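Local coordinates for sorbitol-6-phosphate dehydrogenase (Erwinia amylovora CFBP1430, PDB 5O3Z), which catalyses the oxidation of sorbitol 6-phosphate to fructose 6-phosphate, probably with NAD+ as hydride acceptor, as a member of the short-chain dehydrogenase/reductase family, at residues 29-34 with 237-242; 129-134 with 138-143; 184-189 with 232-237. All blocks are in the same frame, centred on the assembly; numbering follows the deposited sequence.

Contact 1 of 3, residues 29-34 with 237-242; sequences AGYHVA and VLLFYA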
loop_
_atom_site.group_PDB
_atom_site.type_symbol
_atom_site.label_atom_id
_atom_site.label_comp_id
_atom_site.label_asym_id
_atom_site.label_seq_id
_atom_site.Cartn_x
_atom_site.Cartn_y
_atom_site.Cartn_z
ATOM N N ALA A 29 -6.685 31.042 11.286
ATOM C CA ALA A 29 -7.714 30.572 10.337
ATOM C C ALA A 29 -9.147 30.819 10.767
ATOM O O ALA A 29 -10.090 30.442 10.062
ATOM C CB ALA A 29 -7.521 29.092 10.069
ATOM N N GLY A 30 -9.359 31.432 11.942
ATOM C CA GLY A 30 -10.687 31.691 12.400
ATOM C C GLY A 30 -11.319 30.725 13.382
ATOM O O GLY A 30 -12.516 30.835 13.628
ATOM N N TYR A 31 -10.552 29.779 13.938
ATOM C CA TYR A 31 -11.103 28.835 14.929
ATOM C C TYR A 31 -11.062 29.416 16.372
ATOM O O TYR A 31 -10.090 30.085 16.779
ATOM C CB TYR A 31 -10.367 27.447 14.875
ATOM C CG TYR A 31 -10.641 26.531 13.626
ATOM C CD1 TYR A 31 -9.922 26.682 12.432
ATOM C CD2 TYR A 31 -11.564 25.480 13.694
ATOM C CE1 TYR A 31 -10.150 25.835 11.356
ATOM C CE2 TYR A 31 -11.815 24.650 12.624
ATOM C CZ TYR A 31 -11.116 24.851 11.443
ATOM O OH TYR A 31 -11.372 23.998 10.408
ATOM N N HIS A 32 -12.056 29.049 17.164
ATOM C CA HIS A 32 -11.886 29.060 18.647
ATOM C C HIS A 32 -11.086 27.816 19.048
ATOM O O HIS A 32 -11.318 26.740 18.513
ATOM C CB HIS A 32 -13.220 29.066 19.354
ATOM C CG HIS A 32 -13.853 30.415 19.390
ATOM N ND1 HIS A 32 -14.486 30.971 18.295
ATOM C CD2 HIS A 32 -13.983 31.306 20.405
ATOM C CE1 HIS A 32 -14.963 32.161 18.639
ATOM N NE2 HIS A 32 -14.671 32.380 19.914
ATOM N N VAL A 33 -10.123 27.980 19.931
ATOM C CA VAL A 33 -9.181 26.908 20.201
ATOM C C VAL A 33 -9.246 26.513 21.678
ATOM O O VAL A 33 -9.195 27.376 22.569
ATOM C CB VAL A 33 -7.756 27.261 19.787
ATOM C CG1 VAL A 33 -6.812 26.085 20.050
ATOM C CG2 VAL A 33 -7.702 27.632 18.298
ATOM N N ALA A 34 -9.423 25.212 21.916
ATOM C CA ALA A 34 -9.224 24.602 23.239
ATOM C C ALA A 34 -7.812 23.995 23.265
ATOM O O ALA A 34 -7.565 22.991 22.576
ATOM C CB ALA A 34 -10.293 23.561 23.486
ATOM N N VAL A 237 -1.749 21.309 5.348
ATOM C CA VAL A 237 -2.458 20.079 5.064
ATOM C C VAL A 237 -3.598 19.854 6.088
ATOM O O VAL A 237 -4.734 19.478 5.747
ATOM C CB VAL A 237 -1.458 18.899 5.103
ATOM C CG1 VAL A 237 -2.166 17.569 5.018
ATOM C CG2 VAL A 237 -0.399 18.987 4.003
ATOM N N LEU A 238 -3.259 20.040 7.351
ATOM C CA LEU A 238 -4.287 19.984 8.399
ATOM C C LEU A 238 -5.517 20.834 8.046
ATOM O O LEU A 238 -6.687 20.377 8.075
ATOM C CB LEU A 238 -3.667 20.362 9.736
ATOM C CG LEU A 238 -4.550 20.080 10.964
ATOM C CD1 LEU A 238 -3.639 19.910 12.159
ATOM C CD2 LEU A 238 -5.538 21.198 11.234
ATOM N N LEU A 239 -5.256 22.064 7.627
ATOM C CA LEU A 239 -6.359 23.014 7.349
ATOM C C LEU A 239 -7.196 22.562 6.194
ATOM O O LEU A 239 -8.429 22.721 6.210
ATOM C CB LEU A 239 -5.817 24.401 7.072
ATOM C CG LEU A 239 -5.221 25.168 8.271
ATOM C CD1 LEU A 239 -4.628 26.514 7.835
ATOM C CD2 LEU A 239 -6.252 25.321 9.361
ATOM N N PHE A 240 -6.553 21.917 5.204
ATOM C CA PHE A 240 -7.291 21.534 4.048
ATOM C C PHE A 240 -8.176 20.400 4.433
ATOM O O PHE A 240 -9.409 20.472 4.215
ATOM C CB PHE A 240 -6.367 21.188 2.845
ATOM C CG PHE A 240 -7.134 20.594 1.722
ATOM C CD1 PHE A 240 -8.058 21.370 1.019
ATOM C CD2 PHE A 240 -7.091 19.239 1.475
ATOM C CE1 PHE A 240 -8.851 20.818 0.024
ATOM C CE2 PHE A 240 -7.865 18.677 0.490
ATOM C CZ PHE A 240 -8.750 19.471 -0.245
ATOM N N TYR A 241 -7.611 19.324 5.036
ATOM C CA TYR A 241 -8.462 18.158 5.436
ATOM C C TYR A 241 -9.513 18.465 6.539
ATOM O O TYR A 241 -10.567 17.831 6.651
ATOM C CB TYR A 241 -7.623 16.868 5.671
ATOM C CG TYR A 241 -7.008 16.300 4.353
ATOM C CD1 TYR A 241 -7.722 15.413 3.563
ATOM C CD2 TYR A 241 -5.777 16.680 3.907
ATOM C CE1 TYR A 241 -7.199 14.949 2.321
ATOM C CE2 TYR A 241 -5.244 16.194 2.714
ATOM C CZ TYR A 241 -5.943 15.330 1.943
ATOM O OH TYR A 241 -5.448 14.796 0.773
ATOM N N ALA A 242 -9.278 19.521 7.285
ATOM C CA ALA A 242 -10.287 19.980 8.281
ATOM C C ALA A 242 -11.418 20.807 7.662
ATOM O O ALA A 242 -12.489 20.966 8.256
ATOM C CB ALA A 242 -9.578 20.791 9.366
HETATM O O HOH W 1 -12.502 21.892 10.979
#

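Contact 2 of 3, residues 129-134 with 138-143; sequences KLMIRD and GRIIQI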
loop_
_atom_site.group_PDB
_atom_site.type_symbol
_atom_site.label_atom_id
_atom_site.label_comp_id
_atom_site.label_asym_id
_atom_site.label_seq_id
_atom_site.Cartn_x
_atom_site.Cartn_y
_atom_site.Cartn_z
ATOM N N LYS A 129 -18.613 11.779 20.378
ATOM C CA LYS A 129 -19.943 11.806 21.006
ATOM C C LYS A 129 -20.515 13.229 20.981
ATOM O O LYS A 129 -21.701 13.420 20.697
ATOM C CB LYS A 129 -19.871 11.380 22.481
ATOM C CG LYS A 129 -19.618 9.913 22.715
ATOM C CD LYS A 129 -18.934 9.746 24.081
ATOM C CE LYS A 129 -19.339 8.495 24.809
ATOM N NZ LYS A 129 -20.644 8.715 25.475
ATOM N N LEU A 130 -19.686 14.206 21.282
ATOM C CA LEU A 130 -20.117 15.630 21.245
ATOM C C LEU A 130 -20.525 16.030 19.839
ATOM O O LEU A 130 -21.473 16.842 19.644
ATOM C CB LEU A 130 -19.041 16.590 21.789
ATOM C CG LEU A 130 -18.732 16.539 23.314
ATOM C CD1 LEU A 130 -17.616 17.532 23.693
ATOM C CD2 LEU A 130 -19.960 16.817 24.162
ATOM N N MET A 131 -19.823 15.483 18.843
ATOM C CA MET A 131 -20.038 15.885 17.455
ATOM C C MET A 131 -21.342 15.293 16.995
ATOM O O MET A 131 -22.120 15.953 16.291
ATOM C CB MET A 131 -18.880 15.385 16.558
ATOM C CG MET A 131 -17.693 16.260 16.592
ATOM S SD MET A 131 -16.318 15.397 15.771
ATOM C CE MET A 131 -14.924 16.352 16.306
ATOM N N ILE A 132 -21.572 14.050 17.386
ATOM C CA ILE A 132 -22.792 13.339 17.132
ATOM C C ILE A 132 -24.009 13.967 17.784
ATOM O O ILE A 132 -25.060 14.144 17.128
ATOM C CB ILE A 132 -22.671 11.867 17.572
ATOM C CG1 ILE A 132 -21.718 11.162 16.591
ATOM C CG2 ILE A 132 -24.005 11.122 17.577
ATOM C CD1 ILE A 132 -21.183 9.857 17.129
ATOM N N ARG A 133 -23.865 14.314 19.048
ATOM C CA ARG A 133 -24.964 14.903 19.833
ATOM C C ARG A 133 -25.490 16.143 19.175
ATOM O O ARG A 133 -26.668 16.257 19.001
ATOM C CB ARG A 133 -24.481 15.293 21.232
ATOM C CG ARG A 133 -25.606 15.741 22.181
ATOM C CD ARG A 133 -25.028 16.488 23.379
ATOM N NE ARG A 133 -24.404 17.753 22.996
ATOM C CZ ARG A 133 -23.530 18.454 23.737
ATOM N NH1 ARG A 133 -23.164 18.030 24.936
ATOM N NH2 ARG A 133 -23.008 19.594 23.285
ATOM N N ASP A 134 -24.585 17.046 18.816
ATOM C CA ASP A 134 -24.928 18.339 18.204
ATOM C C ASP A 134 -25.066 18.339 16.708
ATOM O O ASP A 134 -25.099 19.402 16.118
ATOM C CB ASP A 134 -23.837 19.372 18.535
ATOM C CG ASP A 134 -23.875 19.812 19.985
ATOM O OD1 ASP A 134 -24.874 19.423 20.638
ATOM O OD2 ASP A 134 -22.926 20.523 20.453
ATOM N N GLY A 138 -18.027 16.746 11.695
ATOM C CA GLY A 138 -16.748 17.103 12.315
ATOM C C GLY A 138 -15.542 16.490 11.626
ATOM O O GLY A 138 -15.676 15.824 10.645
ATOM N N ARG A 139 -14.365 16.825 12.140
ATOM C CA ARG A 139 -13.091 16.356 11.689
ATOM C C ARG A 139 -12.258 15.820 12.872
ATOM O O ARG A 139 -12.280 16.385 13.981
ATOM C CB ARG A 139 -12.392 17.517 11.116
ATOM C CG ARG A 139 -13.155 18.164 9.989
ATOM C CD ARG A 139 -13.111 17.289 8.777
ATOM N NE ARG A 139 -13.647 17.859 7.580
ATOM C CZ ARG A 139 -14.861 17.662 7.096
ATOM N NH1 ARG A 139 -15.787 16.978 7.755
ATOM N NH2 ARG A 139 -15.183 18.214 5.902
ATOM N N ILE A 140 -11.517 14.746 12.641
ATOM C CA ILE A 140 -10.571 14.237 13.596
ATOM C C ILE A 140 -9.290 14.080 12.802
ATOM O O ILE A 140 -9.293 13.379 11.772
ATOM C CB ILE A 140 -11.001 12.899 14.201
ATOM C CG1 ILE A 140 -12.286 13.032 15.021
ATOM C CG2 ILE A 140 -9.867 12.316 15.030
ATOM C CD1 ILE A 140 -12.915 11.721 15.454
ATOM N N ILE A 141 -8.233 14.714 13.249
ATOM C CA ILE A 141 -6.966 14.595 12.565
ATOM C C ILE A 141 -5.935 14.184 13.541
ATOM O O ILE A 141 -5.669 14.909 14.506
ATOM C CB ILE A 141 -6.588 15.916 11.881
ATOM C CG1 ILE A 141 -7.526 16.122 10.670
ATOM C CG2 ILE A 141 -5.150 15.887 11.393
ATOM C CD1 ILE A 141 -7.565 17.538 10.147
ATOM N N GLN A 142 -5.255 13.056 13.263
ATOM C CA GLN A 142 -4.110 12.629 14.064
ATOM C C GLN A 142 -2.751 13.010 13.502
ATOM O O GLN A 142 -2.452 12.770 12.335
ATOM C CB GLN A 142 -4.114 11.089 14.167
ATOM C CG GLN A 142 -3.179 10.527 15.243
ATOM C CD GLN A 142 -2.592 9.114 14.914
ATOM O OE1 GLN A 142 -2.696 8.599 13.783
ATOM N NE2 GLN A 142 -1.881 8.538 15.904
ATOM N N ILE A 143 -1.866 13.494 14.327
ATOM C CA ILE A 143 -0.455 13.684 13.928
ATOM C C ILE A 143 0.257 12.321 14.025
ATOM O O ILE A 143 0.280 11.730 15.078
ATOM C CB ILE A 143 0.236 14.706 14.811
ATOM C CG1 ILE A 143 -0.548 16.046 14.825
ATOM C CG2 ILE A 143 1.646 14.913 14.350
ATOM C CD1 ILE A 143 -1.048 16.528 13.426
#

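Contact 3 of 3, residues 184-189 with 232-237; sequences HSLMLG and QDVLNV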
loop_
_atom_site.group_PDB
_atom_site.type_symbol
_atom_site.label_atom_id
_atom_site.label_comp_id
_atom_site.label_asym_id
_atom_site.label_seq_id
_atom_site.Cartn_x
_atom_site.Cartn_y
_atom_site.Cartn_z
ATOM N N HIS A 184 -8.547 11.410 9.555
ATOM C CA HIS A 184 -7.263 11.268 8.854
ATOM C C HIS A 184 -6.106 11.196 9.761
ATOM O O HIS A 184 -6.148 11.738 10.875
ATOM C CB HIS A 184 -7.017 12.450 7.937
ATOM C CG HIS A 184 -8.084 12.654 6.923
ATOM N ND1 HIS A 184 -8.264 11.770 5.862
ATOM C CD2 HIS A 184 -9.068 13.592 6.824
ATOM C CE1 HIS A 184 -9.339 12.143 5.176
ATOM N NE2 HIS A 184 -9.843 13.257 5.729
ATOM N N SER A 185 -5.036 10.545 9.285
ATOM C CA SER A 185 -3.770 10.547 9.947
ATOM C C SER A 185 -2.788 11.237 9.015
ATOM O O SER A 185 -2.751 10.959 7.774
ATOM C CB SER A 185 -3.351 9.104 10.273
ATOM O OG SER A 185 -4.053 8.587 11.406
ATOM N N LEU A 186 -1.987 12.133 9.573
ATOM C CA LEU A 186 -1.007 12.867 8.795
ATOM C C LEU A 186 0.327 12.285 9.002
ATOM O O LEU A 186 0.821 12.284 10.119
ATOM C CB LEU A 186 -0.958 14.374 9.191
ATOM C CG LEU A 186 -2.200 15.229 9.060
ATOM C CD1 LEU A 186 -1.851 16.734 9.163
ATOM C CD2 LEU A 186 -2.956 14.902 7.753
ATOM N N MET A 187 0.947 11.758 7.935
ATOM C CA MET A 187 2.164 11.057 8.090
ATOM C C MET A 187 3.329 11.976 7.881
ATOM O O MET A 187 3.842 12.149 6.784
ATOM C CB MET A 187 2.167 9.778 7.189
ATOM C CG MET A 187 0.786 9.160 6.987
ATOM S SD MET A 187 0.017 8.550 8.516
ATOM C CE MET A 187 1.076 7.131 8.915
ATOM N N LEU A 188 3.826 12.571 8.939
ATOM C CA LEU A 188 4.890 13.576 8.796
ATOM C C LEU A 188 6.226 13.015 8.535
ATOM O O LEU A 188 6.590 11.960 9.057
ATOM C CB LEU A 188 4.997 14.425 10.074
ATOM C CG LEU A 188 3.665 15.074 10.493
ATOM C CD1 LEU A 188 3.923 16.006 11.644
ATOM C CD2 LEU A 188 2.849 15.758 9.412
ATOM N N GLY A 189 7.043 13.728 7.744
ATOM C CA GLY A 189 8.457 13.439 7.685
ATOM C C GLY A 189 9.112 14.033 8.928
ATOM O O GLY A 189 8.424 14.358 9.893
ATOM N N GLN A 232 4.725 24.640 9.164
ATOM C CA GLN A 232 3.740 25.243 8.276
ATOM C C GLN A 232 3.168 24.229 7.257
ATOM O O GLN A 232 1.993 24.263 6.923
ATOM C CB GLN A 232 4.332 26.492 7.568
ATOM C CG GLN A 232 3.319 27.242 6.721
ATOM C CD GLN A 232 2.317 27.983 7.556
ATOM O OE1 GLN A 232 2.710 28.673 8.499
ATOM N NE2 GLN A 232 1.082 27.853 7.261
ATOM N N ASP A 233 3.997 23.311 6.788
ATOM C CA ASP A 233 3.465 22.227 5.887
ATOM C C ASP A 233 2.402 21.442 6.605
ATOM O O ASP A 233 1.386 21.166 6.100
ATOM C CB ASP A 233 4.573 21.272 5.479
ATOM C CG ASP A 233 5.727 21.947 4.851
ATOM O OD1 ASP A 233 5.519 22.777 3.927
ATOM O OD2 ASP A 233 6.830 21.633 5.269
ATOM N N VAL A 234 2.640 21.151 7.872
ATOM C CA VAL A 234 1.664 20.433 8.652
ATOM C C VAL A 234 0.344 21.153 8.736
ATOM O O VAL A 234 -0.730 20.605 8.453
ATOM C CB VAL A 234 2.213 20.108 10.064
ATOM C CG1 VAL A 234 1.193 19.318 10.870
ATOM C CG2 VAL A 234 3.498 19.295 9.983
ATOM N N LEU A 235 0.432 22.420 9.177
ATOM C CA LEU A 235 -0.702 23.311 9.257
ATOM C C LEU A 235 -1.494 23.386 7.974
ATOM O O LEU A 235 -2.705 23.226 7.984
ATOM C CB LEU A 235 -0.194 24.697 9.739
ATOM C CG LEU A 235 -1.238 25.789 9.994
ATOM C CD1 LEU A 235 -2.263 25.362 11.036
ATOM C CD2 LEU A 235 -0.526 27.059 10.452
ATOM N N ASN A 236 -0.775 23.498 6.839
ATOM C CA ASN A 236 -1.396 23.654 5.512
ATOM C C ASN A 236 -2.311 22.529 5.224
ATOM O O ASN A 236 -3.518 22.720 4.969
ATOM C CB ASN A 236 -0.298 23.831 4.434
ATOM C CG ASN A 236 0.289 25.255 4.432
ATOM O OD1 ASN A 236 -0.296 26.157 5.038
ATOM N ND2 ASN A 236 1.468 25.457 3.777
ATOM N N VAL A 237 -1.749 21.309 5.348
ATOM C CA VAL A 237 -2.458 20.079 5.064
ATOM C C VAL A 237 -3.598 19.854 6.088
ATOM O O VAL A 237 -4.734 19.478 5.747
ATOM C CB VAL A 237 -1.458 18.899 5.103
ATOM C CG1 VAL A 237 -2.166 17.569 5.018
ATOM C CG2 VAL A 237 -0.399 18.987 4.003
#

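Contact 1 of 3, residues 29-34 with 237-242
Apolar packing joins Leu239 to Ala29 and Tyr31. The CD2 methyl of Leu239 does the touching on the helix side: it lies 4.0 Å from CB of Ala29 and, more loosely, 4.4 Å from CE1 of Tyr31, approaching the phenol ring obliquely. Leu239 reaches this position because its CG sits beside the backbone N, anti to the carbonyl carbon (chi1 -71°), which brings the branched end nearer the turn than its CB direction would suggest. Leu26 of helix 17-28 packs on both Tyr31 and Leu239, so the small patch continues into the neighbouring helix. A van der Waals touch of a methyl on the phenol oxygen follows farther along the helix, where CB of Ala242 comes within 3.8 Å of OH of Tyr31.

Polar contact across the segments runs through one water. It lies a short 2.5 Å from OH of Tyr31, with the proton direction unsettled, and donates to O of Ala242 at 2.9 Å.

Backbone geometry places the tyrosine. Gly30, with positive phi (97°), closes helix 17-28 in a Schellman motif, and the chain then turns into strand 32-37 of the Rossmann-type sheet. On other sides of helix 231-242, Phe240 stacks on Phe240 of the second subunit and Tyr241 OH is hydrogen-bonded to Tyr241 OH of that subunit; in short-chain dehydrogenases this helix commonly lies at a subunit interface.

Chemically, then, this partly buried contact of 137 Å² is a small apolar patch with a single water as its polar link: OH of Tyr31 and O of Ala242 are 3.9 Å apart, too far for a direct bond, and the water connects the phenol to the backbone carbonyl.

Contact 2 of 3, residues 129-134 with 138-143
At the carbonyl of Arg139, CE of Met131 sits beyond the oxygen, 3.5 Å from O of Arg139 and about 50° out of the carbonyl plane. Two guanidinium groups are the other flat groups. That of Arg133 holds Asp134 at its edge, in plane and side-on, with NE to OD1 at 2.9 Å and NH2 to OD2 at 3.0 Å, a salt bridge in which each carboxylate oxygen takes one nitrogen; NH1 turns to a second acid, Asp80. The side chain of Arg139 leaves the strand away from Met131. Its NH1 donates nearly straight (165°) to O of Gly138 at 3.1 Å, reaching that carbonyl from above its plane, while NH2 bonds to O of Ser243 and NE bonds weakly to O of Tyr241. Two carbonyls, with a weak third, limit its rotation.

Met131 carries the contact itself. Its CG lies beside the backbone N (chi1 -82°) and the chain is extended beyond it, which sends the thioether straight from the helix to the start of the strand. SD rests 3.9 Å from CA of Gly138, whose lack of a side chain lets the sulfur come close to the main chain. At the far end, CE also meets CG1 of Ile140 at 4.4 Å. All four touching residues are buried.

This is the second half of a beta-alpha-beta crossover: strand 88-91, helix 106-133 and then strand 139-145, which pairs in parallel with 88-91 on one side and 182-188 on the other. Met131, near the helix end, also packs on Ile181 in the loop before strand 182-188, and Ile140 on Tyr120 and Ser124 farther up the helix, so the helix lies along the sheet.

Contact 3 of 3, residues 184-189 with 232-237
Leu188 overlaps Val234 with both of its methyls: CD2 lies 3.6 Å and CD1 3.7 Å from CG2 of Val234, and the two side chains cross at about a right angle. Val234 presents this methyl because its CG1 is anti to the backbone N (chi1 -179°), leaving CG2 beside the N.

Two residues earlier on the strand, Leu186 straddles one helical turn. The side chains of Leu186 and Val237 run past each other in opposite directions, with CD2 of Leu186 3.9 Å from CG1 of Val237, while CD1 comes to 4.1 Å from O of Val234 and 4.3 Å from CG1 of the same residue. The axes of the short segments 184-188 and 232-237 run 157° apart, close to antiparallel, with 10.3 Å between them; that spacing is bridged by one leucine and one valine layer. Leu186 further touches Ile141 and Ile254 of the flanking strands, and Val237 packs on Phe240 of the second subunit.

On a helix side turned from the strand, NE2 of Gln232 donates to OD1 of Asn236 at 3.1 Å, one turn on.

Every touching residue is buried, 187 Å² is covered in all, and the meeting atoms are almost entirely methyls. Helix 231-242 is therefore held on the Rossmann-type sheet here by hydrophobic side-chain packing, without polar bonds between these two segments.

All three contacts reach the same parallel sheet. Centres of contacts 1 and 2 lie about 13 Å apart, those of 1 and 3 about 12 Å, and those of 2 and 3 about 18 Å. Helix 231-242 serves contacts 1 and 3, which share Val237: contact 3 packs the helix on strand 182-188 and contact 1 against the turn into strand 32-37. Contact 2 joins through strand 139-145, the neighbour of 182-188, by way of Gln142 and Ser185. Along the chain, contact 2 closes before contact 3 opens, and both nest within the loop closed by contact 1. Contact 1 thus joins distant parts of the chain; contact 2 is local; 1 and 3 touch the second subunit.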